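Local atomic coordinates of ubiquitin-conjugating enzyme E2 U (Homo sapiens, PDB entry 1YRV), a protein that catalyses the covalent attachment of ubiquitin to other proteins, working as an E2 conjugating enzyme of which this chain is the UBC core domain. Residues A45-V48 with E54-V57; S65-L70 with S157-I162; I109-N114 with T120-S125. One frame throughout, in Å; residues are numbered along the deposited sequence.

The three contacts sample separate parts of the UBC fold. Contact 1 pairs the first two strands of the antiparallel sheet, contact 2 packs the loop 65-70 against the C-terminal helix 156-166, and contact 3 joins the short helix 110-113 to the chain entering helix 124-135. Contacts 1 and 3 lie about 17 Å apart between centres and touch where Trp55 CH2 meets Leu124 CD2 at 3.7 Å. Contact 2 is remote, its centre about 26 Å from each of the others, although contact 3 is nested in the chain it closes. Contact 3 lies nearest the predicted thioester cysteine: the side chains of Phe111 and Cys108 are about 10 Å apart.

Contact 1 of 3, residues A45-V48 with E54-V57; sequences AKPV and EWEV
Chi1 of -61° sets CG of Trp55 anti to its own carbonyl carbon, and chi2 of 70° turns the indole so that one face receives Pro47. CG of the proline sits over the six-membered ring, 3.6 Å from its centroid and 30° off the normal, a CH-pi contact. Pro47 CD leans over CZ3, while the backbone carbonyl carbon of Ala45 lies at the edge of the indole, near its plane. Ala45 CB fills the angle between Trp55 CE3 and Val57 CG1, the latter at 3.9 Å.

The backbones run antiparallel. Lys46 and Glu56 form the hydrogen-bonded pair, with Lys46 N to Glu56 O and Glu56 N to Lys46 O both 3.0 Å. Ala45 with Val57 and Pro47 with Trp55 are the non-hydrogen-bonded pairs on either side. Beyond the proline, Val48 N donates to Glu54 O at 2.7 Å in an almost straight bond, just past the end of strand 43-47. Val48 CG1 touches Glu54 CB at 3.5 Å; Val48 CG2 approaches Glu56 OE1. The carboxylate of Glu54 leads away and hydrogen-bonds to His77, and Trp55 NE1 is satisfied by Met52 O, a bond that would help fix the indole's rotation.

This beta hairpin opens the sheet of the UBC fold. Strand 43-47 is one of its two outermost strands, and 54-60 pairs on its other side with 71-77. Ala45, Pro47 and Trp55 share the face packed by helices: Ala45 touches Leu35 and Pro47 touches Phe32 of helix 23-38, and Trp55 meets Leu124 at the start of helix 124-135.

Contact 2 of 3, residues S65-L70 with S157-I162; sequences SVWQGL and SLYRTI
The C-terminal helix of the UBC fold packs here on the loop between strands 54-60 and 71-77, through Tyr159 and Arg160 on the helix and Val66 and Trp67 on the loop. Tyr159 CG stands anti to the backbone N (chi1 -178°), which sends the phenol toward the loop. There Val66 CG1 approaches the ring obliquely, 3.2 Å from Tyr159 CD2, with the two side chains at about a right angle. Farther along the ring, the edge of Tyr159 is directed at the face of the Trp67 indole in an offset edge-to-face pair, centroids 5.6 Å apart and planes at 69°. The nearest ring carbons are Tyr159 CE2 and Trp67 CZ2, 3.8 Å apart. The phenol oxygen is also close to the indole, Tyr159 OH to Trp67 CZ2 measuring 3.1 Å, and makes a weak hydrogen bond to Phe96 O.

Two successive beta turns shape this loop. A type I turn from Ser65 to Gln68 is closed by Gln68 N to Ser65 O at 2.8 Å, and its middle positions are Val66 and Trp67, the residues that meet the helix. A type II turn from Trp67 to Leu70 follows, with Gly69 at a backbone conformation that calls for glycine, and leads the chain into strand 71-77.

Arg160 adds its aliphatic part: CG lies 3.7 Å from Val66 CG1, and both CG and CD pass close to the carbonyl oxygen of Val66. Its guanidinium makes a long, weak ion pair with Glu156, and the like charge of Arg164 is close by. Helix 146-153 adds Leu152, which touches both Val66 and Tyr159, while Trp67 also meets the ring of His97.

Contact 3 of 3, residues I109-N114 with T120-S125; sequences IDFLDN and TNYTLS
Phe111 and Tyr122 carry this contact by themselves, ring against ring in an offset stack with centroids 4.3 Å apart and planes at 17°. Tyr122 CE1 lies over the centre of the Phe111 ring, and Phe111 CD1 over the centre of the tyrosine's. The closest packing is at the root of the phenylalanine: its CB is 3.4 Å from Tyr122 OH, and its CG 3.5 Å from Tyr122 CZ. Chi1 of 76° wedges Phe111 CG between its own backbone N and carbonyl carbon, turning the ring toward Tyr122.

The inner side is dense, for Phe111 is buried and also touches Ala130, Leu131 and Met134 of helix 124-135. Tyr122 is the looser partner, partly exposed, with the ring of Trp118 meeting its own at nearly parallel planes. An alanine in place of Phe111 would strip one face of Tyr122 of its stacking partner and is likely to open a gap against Ala130, Leu131 and Met134.

The short helix 110-113 begins two residues after the predicted thioester residue Cys108, with Ile109 as its N-cap, an arrangement familiar from the UBC fold, and the stack ties it to the segment leading into helix 124-135.

Contact 1 of 3, residues A45-V48 with E54-V57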
loop_
_atom_site.group_PDB
_atom_site.type_symbol
_atom_site.label_atom_id
_atom_site.label_comp_id
_atom_site.label_asym_id
_atom_site.label_seq_id
_atom_site.Cartn_x
_atom_site.Cartn_y
_atom_site.Cartn_z
ATOM N N ALA A 45 -6.013 -7.513 -5.317
ATOM C CA ALA A 45 -6.695 -6.875 -4.195
ATOM C C ALA A 45 -8.057 -7.507 -4.068
ATOM O O ALA A 45 -8.780 -7.657 -5.046
ATOM C CB ALA A 45 -6.815 -5.385 -4.434
ATOM N N LYS A 46 -8.395 -7.900 -2.858
ATOM C CA LYS A 46 -9.665 -8.549 -2.641
ATOM C C LYS A 46 -10.363 -8.014 -1.397
ATOM O O LYS A 46 -9.736 -7.867 -0.345
ATOM C CB LYS A 46 -9.418 -10.053 -2.495
ATOM C CG LYS A 46 -10.663 -10.919 -2.536
ATOM C CD LYS A 46 -11.279 -11.006 -3.951
ATOM C CE LYS A 46 -12.732 -11.499 -3.849
ATOM N NZ LYS A 46 -12.920 -12.358 -2.607
ATOM N N PRO A 47 -11.668 -7.686 -1.507
ATOM C CA PRO A 47 -12.416 -7.182 -0.352
ATOM C C PRO A 47 -12.507 -8.370 0.600
ATOM O O PRO A 47 -12.851 -9.481 0.194
ATOM C CB PRO A 47 -13.790 -6.862 -0.926
ATOM C CG PRO A 47 -13.582 -6.752 -2.344
ATOM C CD PRO A 47 -12.551 -7.787 -2.672
ATOM N N VAL A 48 -12.215 -8.141 1.864
ATOM C CA VAL A 48 -12.269 -9.224 2.810
ATOM C C VAL A 48 -13.404 -8.969 3.810
ATOM O O VAL A 48 -13.397 -9.482 4.925
ATOM C CB VAL A 48 -10.886 -9.374 3.489
ATOM C CG1 VAL A 48 -10.658 -8.262 4.499
ATOM C CG2 VAL A 48 -10.753 -10.741 4.090
ATOM N N GLU A 54 -12.524 -3.412 4.162
ATOM C CA GLU A 54 -11.323 -4.128 4.516
ATOM C C GLU A 54 -10.809 -4.884 3.317
ATOM O O GLU A 54 -11.548 -5.658 2.706
ATOM C CB GLU A 54 -11.606 -5.095 5.675
ATOM C CG GLU A 54 -12.101 -4.447 6.975
ATOM C CD GLU A 54 -11.190 -3.313 7.439
ATOM O OE1 GLU A 54 -9.945 -3.428 7.270
ATOM O OE2 GLU A 54 -11.697 -2.303 7.992
ATOM N N TRP A 55 -9.537 -4.651 2.975
ATOM C CA TRP A 55 -8.916 -5.316 1.813
ATOM C C TRP A 55 -7.622 -6.038 2.089
ATOM O O TRP A 55 -6.845 -5.655 2.959
ATOM C CB TRP A 55 -8.588 -4.308 0.715
ATOM C CG TRP A 55 -9.760 -3.630 0.217
ATOM C CD1 TRP A 55 -10.503 -2.709 0.877
ATOM C CD2 TRP A 55 -10.428 -3.895 -1.023
ATOM N NE1 TRP A 55 -11.607 -2.387 0.124
ATOM C CE2 TRP A 55 -11.581 -3.096 -1.039
ATOM C CE3 TRP A 55 -10.153 -4.726 -2.119
ATOM C CZ2 TRP A 55 -12.478 -3.119 -2.105
ATOM C CZ3 TRP A 55 -11.040 -4.748 -3.186
ATOM C CH2 TRP A 55 -12.197 -3.937 -3.170
ATOM N N GLU A 56 -7.380 -7.068 1.295
ATOM C CA GLU A 56 -6.144 -7.808 1.383
ATOM C C GLU A 56 -5.447 -7.641 0.047
ATOM O O GLU A 56 -5.982 -7.998 -1.015
ATOM C CB GLU A 56 -6.412 -9.267 1.683
ATOM C CG GLU A 56 -6.646 -9.520 3.151
ATOM C CD GLU A 56 -6.850 -10.998 3.449
ATOM O OE1 GLU A 56 -7.121 -11.347 4.620
ATOM O OE2 GLU A 56 -6.743 -11.809 2.503
ATOM N N VAL A 57 -4.250 -7.078 0.093
ATOM C CA VAL A 57 -3.542 -6.838 -1.139
ATOM C C VAL A 57 -2.107 -7.345 -1.198
ATOM O O VAL A 57 -1.407 -7.428 -0.193
ATOM C CB VAL A 57 -3.519 -5.322 -1.492
ATOM C CG1 VAL A 57 -4.832 -4.679 -1.114
ATOM C CG2 VAL A 57 -2.363 -4.630 -0.819
#

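Contact 2 of 3, residues S65-L70 with S157-I162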
loop_
_atom_site.group_PDB
_atom_site.type_symbol
_atom_site.label_atom_id
_atom_site.label_comp_id
_atom_site.label_asym_id
_atom_site.label_seq_id
_atom_site.Cartn_x
_atom_site.Cartn_y
_atom_site.Cartn_z
ATOM N N SER A 65 14.123 -2.713 -9.420
ATOM C CA SER A 65 14.195 -2.097 -8.108
ATOM C C SER A 65 14.715 -3.160 -7.143
ATOM O O SER A 65 14.690 -4.371 -7.430
ATOM C CB SER A 65 12.802 -1.613 -7.648
ATOM O OG SER A 65 11.933 -2.708 -7.393
ATOM N N VAL A 66 15.174 -2.697 -5.992
ATOM C CA VAL A 66 15.672 -3.597 -4.978
ATOM C C VAL A 66 14.698 -4.733 -4.648
ATOM O O VAL A 66 15.125 -5.846 -4.315
ATOM C CB VAL A 66 15.984 -2.845 -3.706
ATOM C CG1 VAL A 66 16.714 -3.759 -2.762
ATOM C CG2 VAL A 66 16.818 -1.622 -4.033
ATOM N N TRP A 67 13.399 -4.463 -4.767
ATOM C CA TRP A 67 12.380 -5.465 -4.466
ATOM C C TRP A 67 11.936 -6.288 -5.653
ATOM O O TRP A 67 10.861 -6.887 -5.609
ATOM C CB TRP A 67 11.145 -4.815 -3.842
ATOM C CG TRP A 67 11.400 -4.307 -2.470
ATOM C CD1 TRP A 67 11.094 -4.917 -1.272
ATOM C CD2 TRP A 67 12.077 -3.101 -2.145
ATOM N NE1 TRP A 67 11.553 -4.148 -0.230
ATOM C CE2 TRP A 67 12.156 -3.033 -0.739
ATOM C CE3 TRP A 67 12.630 -2.061 -2.914
ATOM C CZ2 TRP A 67 12.765 -1.975 -0.083
ATOM C CZ3 TRP A 67 13.244 -0.998 -2.254
ATOM C CH2 TRP A 67 13.302 -0.968 -0.847
ATOM N N GLN A 68 12.745 -6.323 -6.705
ATOM C CA GLN A 68 12.394 -7.112 -7.876
ATOM C C GLN A 68 12.253 -8.574 -7.486
ATOM O O GLN A 68 13.171 -9.171 -6.932
ATOM C CB GLN A 68 13.452 -6.954 -8.971
ATOM C CG GLN A 68 13.181 -5.786 -9.908
ATOM C CD GLN A 68 13.551 -6.090 -11.348
ATOM O OE1 GLN A 68 14.726 -6.165 -11.699
ATOM N NE2 GLN A 68 12.544 -6.280 -12.185
ATOM N N GLY A 69 11.086 -9.144 -7.764
ATOM C CA GLY A 69 10.849 -10.531 -7.422
ATOM C C GLY A 69 10.178 -10.691 -6.069
ATOM O O GLY A 69 9.761 -11.786 -5.694
ATOM N N LEU A 70 10.075 -9.597 -5.329
ATOM C CA LEU A 70 9.445 -9.627 -4.021
ATOM C C LEU A 70 7.960 -9.227 -4.102
ATOM O O LEU A 70 7.481 -8.756 -5.143
ATOM C CB LEU A 70 10.222 -8.708 -3.078
ATOM C CG LEU A 70 11.593 -9.318 -2.748
ATOM C CD1 LEU A 70 12.577 -8.290 -2.196
ATOM C CD2 LEU A 70 11.366 -10.427 -1.755
ATOM N N SER A 157 23.163 -5.026 -2.616
ATOM C CA SER A 157 23.132 -6.474 -2.808
ATOM C C SER A 157 22.939 -7.162 -1.472
ATOM O O SER A 157 22.212 -8.140 -1.365
ATOM C CB SER A 157 24.437 -6.960 -3.432
ATOM O OG SER A 157 24.483 -8.378 -3.438
ATOM N N LEU A 158 23.620 -6.649 -0.455
ATOM C CA LEU A 158 23.501 -7.206 0.880
ATOM C C LEU A 158 22.069 -6.976 1.322
ATOM O O LEU A 158 21.411 -7.870 1.854
ATOM C CB LEU A 158 24.449 -6.499 1.844
ATOM C CG LEU A 158 24.142 -6.731 3.325
ATOM C CD1 LEU A 158 24.136 -8.237 3.595
ATOM C CD2 LEU A 158 25.152 -6.016 4.193
ATOM N N TYR A 159 21.606 -5.752 1.108
ATOM C CA TYR A 159 20.249 -5.370 1.452
ATOM C C TYR A 159 19.290 -6.449 0.941
ATOM O O TYR A 159 18.487 -6.992 1.705
ATOM C CB TYR A 159 19.903 -4.019 0.819
ATOM C CG TYR A 159 18.521 -3.542 1.180
ATOM C CD1 TYR A 159 18.275 -2.898 2.391
ATOM C CD2 TYR A 159 17.434 -3.854 0.370
ATOM C CE1 TYR A 159 16.974 -2.596 2.786
ATOM C CE2 TYR A 159 16.143 -3.559 0.754
ATOM C CZ TYR A 159 15.915 -2.937 1.962
ATOM O OH TYR A 159 14.622 -2.698 2.356
ATOM N N ARG A 160 19.382 -6.763 -0.350
ATOM C CA ARG A 160 18.532 -7.785 -0.940
ATOM C C ARG A 160 18.657 -9.103 -0.213
ATOM O O ARG A 160 17.662 -9.773 0.062
ATOM C CB ARG A 160 18.877 -8.016 -2.416
ATOM C CG ARG A 160 18.133 -7.123 -3.411
ATOM C CD ARG A 160 18.013 -7.822 -4.782
ATOM N NE ARG A 160 19.288 -8.444 -5.143
ATOM C CZ ARG A 160 20.396 -7.762 -5.421
ATOM N NH1 ARG A 160 20.374 -6.433 -5.395
ATOM N NH2 ARG A 160 21.535 -8.402 -5.678
ATOM N N THR A 161 19.889 -9.486 0.091
ATOM C CA THR A 161 20.128 -10.752 0.771
ATOM C C THR A 161 19.310 -10.819 2.038
ATOM O O THR A 161 18.743 -11.859 2.372
ATOM C CB THR A 161 21.606 -10.912 1.124
ATOM O OG1 THR A 161 22.350 -11.187 -0.070
ATOM C CG2 THR A 161 21.793 -12.047 2.115
ATOM N N ILE A 162 19.264 -9.696 2.741
ATOM C CA ILE A 162 18.518 -9.595 3.986
ATOM C C ILE A 162 17.025 -9.745 3.718
ATOM O O ILE A 162 16.319 -10.453 4.443
ATOM C CB ILE A 162 18.815 -8.253 4.691
ATOM C CG1 ILE A 162 20.299 -8.212 5.081
ATOM C CG2 ILE A 162 17.944 -8.090 5.927
ATOM C CD1 ILE A 162 20.732 -6.961 5.793
#

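Contact 3 of 3, residues I109-N114 with T120-S125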
loop_
_atom_site.group_PDB
_atom_site.type_symbol
_atom_site.label_atom_id
_atom_site.label_comp_id
_atom_site.label_asym_id
_atom_site.label_seq_id
_atom_site.Cartn_x
_atom_site.Cartn_y
_atom_site.Cartn_z
ATOM N N ILE A 109 3.878 7.281 3.614
ATOM C CA ILE A 109 3.518 7.728 2.291
ATOM C C ILE A 109 2.839 9.059 2.461
ATOM O O ILE A 109 1.870 9.161 3.206
ATOM C CB ILE A 109 2.503 6.773 1.647
ATOM C CG1 ILE A 109 3.096 5.371 1.546
ATOM C CG2 ILE A 109 2.080 7.316 0.288
ATOM C CD1 ILE A 109 4.402 5.317 0.800
ATOM N N ASP A 110 3.310 10.068 1.757
ATOM C CA ASP A 110 2.696 11.384 1.880
ATOM C C ASP A 110 1.180 11.498 1.750
ATOM O O ASP A 110 0.518 11.996 2.666
ATOM C CB ASP A 110 3.338 12.350 0.898
ATOM C CG ASP A 110 4.670 12.795 1.368
ATOM O OD1 ASP A 110 4.990 14.010 1.208
ATOM O OD2 ASP A 110 5.401 11.915 1.907
ATOM N N PHE A 111 0.648 11.065 0.611
ATOM C CA PHE A 111 -0.777 11.150 0.363
ATOM C C PHE A 111 -1.595 10.331 1.328
ATOM O O PHE A 111 -2.825 10.374 1.307
ATOM C CB PHE A 111 -1.104 10.758 -1.075
ATOM C CG PHE A 111 -1.047 9.288 -1.346
ATOM C CD1 PHE A 111 -2.129 8.460 -1.055
ATOM C CD2 PHE A 111 0.071 8.737 -1.952
ATOM C CE1 PHE A 111 -2.099 7.071 -1.376
ATOM C CE2 PHE A 111 0.126 7.360 -2.279
ATOM C CZ PHE A 111 -0.964 6.531 -1.990
ATOM N N LEU A 112 -0.906 9.621 2.209
ATOM C CA LEU A 112 -1.584 8.809 3.184
ATOM C C LEU A 112 -1.495 9.426 4.554
ATOM O O LEU A 112 -2.417 9.295 5.359
ATOM C CB LEU A 112 -0.990 7.408 3.217
ATOM C CG LEU A 112 -1.324 6.457 2.072
ATOM C CD1 LEU A 112 -0.777 5.118 2.487
ATOM C CD2 LEU A 112 -2.849 6.331 1.825
ATOM N N ASP A 113 -0.400 10.134 4.799
ATOM C CA ASP A 113 -0.149 10.741 6.108
ATOM C C ASP A 113 -0.275 12.237 6.123
ATOM O O ASP A 113 -0.486 12.832 7.170
ATOM C CB ASP A 113 1.258 10.394 6.589
ATOM C CG ASP A 113 1.577 8.932 6.432
ATOM O OD1 ASP A 113 0.663 8.114 6.580
ATOM O OD2 ASP A 113 2.744 8.601 6.167
ATOM N N ASN A 114 -0.122 12.855 4.968
ATOM C CA ASN A 114 -0.232 14.295 4.927
ATOM C C ASN A 114 -1.602 14.658 4.356
ATOM O O ASN A 114 -1.872 14.397 3.193
ATOM C CB ASN A 114 0.882 14.867 4.062
ATOM C CG ASN A 114 0.963 16.369 4.155
ATOM O OD1 ASN A 114 -0.004 17.046 4.533
ATOM N ND2 ASN A 114 2.109 16.910 3.778
ATOM N N THR A 120 -8.964 13.514 -3.747
ATOM C CA THR A 120 -10.139 12.677 -3.979
ATOM C C THR A 120 -10.100 11.949 -5.308
ATOM O O THR A 120 -11.003 11.181 -5.641
ATOM C CB THR A 120 -11.451 13.468 -3.889
ATOM O OG1 THR A 120 -11.503 14.423 -4.956
ATOM C CG2 THR A 120 -11.560 14.168 -2.539
ATOM N N ASN A 121 -9.035 12.196 -6.057
ATOM C CA ASN A 121 -8.833 11.560 -7.350
ATOM C C ASN A 121 -8.153 10.240 -7.157
ATOM O O ASN A 121 -8.021 9.470 -8.099
ATOM C CB ASN A 121 -7.959 12.417 -8.222
ATOM C CG ASN A 121 -8.706 13.567 -8.820
ATOM O OD1 ASN A 121 -9.475 14.271 -8.138
ATOM N ND2 ASN A 121 -8.501 13.774 -10.112
ATOM N N TYR A 122 -7.682 10.003 -5.942
ATOM C CA TYR A 122 -7.044 8.743 -5.624
ATOM C C TYR A 122 -8.079 7.615 -5.508
ATOM O O TYR A 122 -8.829 7.572 -4.546
ATOM C CB TYR A 122 -6.321 8.852 -4.304
ATOM C CG TYR A 122 -4.923 9.391 -4.399
ATOM C CD1 TYR A 122 -3.901 8.619 -4.931
ATOM C CD2 TYR A 122 -4.614 10.654 -3.902
ATOM C CE1 TYR A 122 -2.599 9.084 -4.958
ATOM C CE2 TYR A 122 -3.324 11.141 -3.922
ATOM C CZ TYR A 122 -2.311 10.353 -4.453
ATOM O OH TYR A 122 -1.013 10.809 -4.518
ATOM N N THR A 123 -8.115 6.707 -6.473
ATOM C CA THR A 123 -9.040 5.568 -6.444
ATOM C C THR A 123 -8.293 4.302 -5.998
ATOM O O THR A 123 -7.073 4.305 -5.909
ATOM C CB THR A 123 -9.598 5.279 -7.826
ATOM O OG1 THR A 123 -8.511 4.905 -8.677
ATOM C CG2 THR A 123 -10.291 6.524 -8.399
ATOM N N LEU A 124 -9.012 3.212 -5.736
ATOM C CA LEU A 124 -8.332 1.981 -5.331
ATOM C C LEU A 124 -7.145 1.665 -6.252
ATOM O O LEU A 124 -6.093 1.250 -5.769
ATOM C CB LEU A 124 -9.301 0.789 -5.328
ATOM C CG LEU A 124 -8.833 -0.583 -4.793
ATOM C CD1 LEU A 124 -8.423 -0.492 -3.347
ATOM C CD2 LEU A 124 -9.969 -1.613 -4.931
ATOM N N SER A 125 -7.338 1.838 -7.568
ATOM C CA SER A 125 -6.302 1.601 -8.582
ATOM C C SER A 125 -5.090 2.511 -8.403
ATOM O O SER A 125 -3.969 2.054 -8.458
ATOM C CB SER A 125 -6.860 1.805 -9.994
ATOM O OG SER A 125 -7.867 0.869 -10.283
#